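Local coordinates for polysaccharide biosynthesis protein CapD (PDB 6BWC) that catalyses a step in the biosynthesis of CMP-pseudaminic acid as an NADP-binding short-chain dehydrogenase, probably acting on UDP-N-acetylglucosamine, at the interface of chains A and B. Numbering follows the deposited sequence. Chains: chain A/B, Polysaccharide biosynthesis protein CapD.

The interface of chains A and B. Residues chain A 40, 62-64, 68, 71; chain B 40, 97, 100, 103.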
loop_
_atom_site.group_PDB
_atom_site.type_symbol
_atom_site.label_atom_id
_atom_site.label_comp_id
_atom_site.label_asym_id
_atom_site.label_seq_id
_atom_site.Cartn_x
_atom_site.Cartn_y
_atom_site.Cartn_z
ATOM N N ARG A 40 16.211 -2.614 14.225
ATOM C CA ARG A 40 16.365 -1.688 13.096
ATOM C C ARG A 40 17.715 -0.996 12.998
ATOM O O ARG A 40 18.165 -0.676 11.917
ATOM C CB ARG A 40 15.353 -0.565 13.160
ATOM C CG ARG A 40 13.914 -0.966 13.377
ATOM C CD ARG A 40 13.202 0.259 13.926
ATOM N NE ARG A 40 13.733 0.634 15.242
ATOM C CZ ARG A 40 13.213 1.581 16.012
ATOM N NH1 ARG A 40 12.138 2.266 15.598
ATOM N NH2 ARG A 40 13.770 1.838 17.200
ATOM N N LEU A 62 19.843 -9.493 11.733
ATOM C CA LEU A 62 18.946 -8.949 10.683
ATOM C C LEU A 62 18.453 -7.554 11.092
ATOM O O LEU A 62 17.958 -7.337 12.225
ATOM C CB LEU A 62 17.712 -9.852 10.421
ATOM C CG LEU A 62 17.857 -11.245 9.774
ATOM C CD1 LEU A 62 18.780 -12.125 10.590
ATOM C CD2 LEU A 62 16.533 -11.980 9.665
ATOM N N ILE A 63 18.579 -6.621 10.156
ATOM C CA ILE A 63 18.032 -5.282 10.289
ATOM C C ILE A 63 16.616 -5.292 9.691
ATOM O O ILE A 63 16.425 -5.725 8.562
ATOM C CB ILE A 63 18.921 -4.244 9.563
ATOM C CG1 ILE A 63 20.375 -4.274 10.087
ATOM C CG2 ILE A 63 18.318 -2.854 9.681
ATOM C CD1 ILE A 63 20.589 -3.592 11.419
ATOM N N GLY A 64 15.631 -4.831 10.450
ATOM C CA GLY A 64 14.228 -4.870 10.013
ATOM C C GLY A 64 13.261 -4.156 10.959
ATOM O O GLY A 64 13.524 -3.997 12.158
ATOM N N ASN A 68 7.065 -3.478 8.873
ATOM C CA ASN A 68 7.142 -4.129 7.565
ATOM C C ASN A 68 6.911 -5.630 7.665
ATOM O O ASN A 68 7.815 -6.369 8.045
ATOM C CB ASN A 68 8.519 -3.859 6.927
ATOM C CG ASN A 68 8.654 -4.439 5.528
ATOM O OD1 ASN A 68 8.109 -5.492 5.211
ATOM N ND2 ASN A 68 9.401 -3.765 4.695
ATOM N N ARG A 71 9.523 -8.115 5.864
ATOM C CA ARG A 71 10.768 -8.267 6.546
ATOM C C ARG A 71 10.642 -9.225 7.711
ATOM O O ARG A 71 11.517 -10.035 7.925
ATOM C CB ARG A 71 11.268 -6.906 7.050
ATOM C CG ARG A 71 12.702 -6.925 7.561
ATOM C CD ARG A 71 13.618 -7.774 6.687
ATOM N NE ARG A 71 15.016 -7.619 7.069
ATOM C CZ ARG A 71 16.037 -8.296 6.541
ATOM N NH1 ARG A 71 15.846 -9.203 5.576
ATOM N NH2 ARG A 71 17.263 -8.057 6.998
ATOM N N ARG B 40 14.038 7.746 14.627
ATOM C CA ARG B 40 13.189 6.581 14.961
ATOM C C ARG B 40 13.160 6.098 16.419
ATOM O O ARG B 40 12.164 5.500 16.839
ATOM C CB ARG B 40 13.622 5.368 14.171
ATOM C CG ARG B 40 13.552 5.545 12.674
ATOM C CD ARG B 40 14.166 4.304 12.058
ATOM N NE ARG B 40 15.550 4.169 12.497
ATOM C CZ ARG B 40 16.352 3.184 12.141
ATOM N NH1 ARG B 40 15.907 2.221 11.326
ATOM N NH2 ARG B 40 17.602 3.175 12.617
ATOM N N ASN B 97 22.093 -6.627 4.617
ATOM C CA ASN B 97 20.685 -6.194 4.550
ATOM C C ASN B 97 20.540 -5.184 3.419
ATOM O O ASN B 97 20.295 -3.999 3.662
ATOM C CB ASN B 97 20.229 -5.586 5.878
ATOM C CG ASN B 97 20.681 -6.388 7.069
ATOM O OD1 ASN B 97 19.943 -7.188 7.611
ATOM N ND2 ASN B 97 21.905 -6.168 7.486
ATOM N N GLU B 100 17.091 -3.396 2.837
ATOM C CA GLU B 100 16.839 -2.425 3.921
ATOM C C GLU B 100 17.512 -1.067 3.681
ATOM O O GLU B 100 16.954 -0.006 4.002
ATOM C CB GLU B 100 17.298 -2.988 5.248
ATOM C CG GLU B 100 16.385 -4.085 5.753
ATOM C CD GLU B 100 15.151 -3.557 6.458
ATOM O OE1 GLU B 100 15.321 -2.715 7.371
ATOM O OE2 GLU B 100 14.034 -4.000 6.104
ATOM N N LEU B 103 15.529 0.881 1.076
ATOM C CA LEU B 103 14.392 1.529 1.742
ATOM C C LEU B 103 14.779 2.863 2.397
ATOM O O LEU B 103 14.244 3.904 2.029
ATOM C CB LEU B 103 13.691 0.587 2.738
ATOM C CG LEU B 103 12.894 -0.581 2.105
ATOM C CD1 LEU B 103 12.565 -1.618 3.165
ATOM C CD2 LEU B 103 11.609 -0.164 1.386
#
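Two copies of the enzyme meet here across a two-fold axis, the end of chain A strand 59-63 and helix 69-75 facing the start of chain B helix 98-119. B:Asn97, just ahead of that helix, presents its amide at about a right angle to A:Ile63. Its OD1 takes the backbone N-H of A:Ile63 at 2.9 Å in an almost straight bond (175° at H), although the donor stands above the amide plane. The amide carbon and ND2 cross against the CG1 branch, with B:Asn97 CG 3.7 Å from A:Ile63 CG1; a short amide suits the spot, since its oxygen can take the N-H of the last strand residue while its carbon rests against the branched side chain.

In A:Arg71, CG is anti to the backbone N and a bend at chi2 brings the guanidinium side-on to the carbonyl of A:Ile63, so that A:Arg71 NE (2.8 Å) and NH2 (2.9 Å) both donate to A:Ile63 O. The planar, multi-donor head is thereby fixed, with B:Asn97 OD1 at its edge and the amide turned 87° to it, but no N-H aims at that oxygen. B:Glu100, bent at chi2, crosses A:Arg71 obliquely with its carboxylate nearly parallel to the guanidinium (11°). B:Glu100 OE2 lies 3.9 Å from A:Arg71 NE in a long salt bridge, while CG and CD of B:Glu100 come close against the carbonyl oxygen of A:Ile63. The carboxylate also nears CA of A:Gly64, where the lack of a side chain probably leaves room for it.

Farther along, A:Arg40 and B:Arg40 approach tip to tip, bent at chi3. B:Arg40 NH1 rests 3.4 Å from A:Arg40 CB; long flexible chains let each guanidinium lie beside the other residue's backbone and CB. Repeated by symmetry, the patch helps join two subunits in the crystal assembly, possibly also in solution.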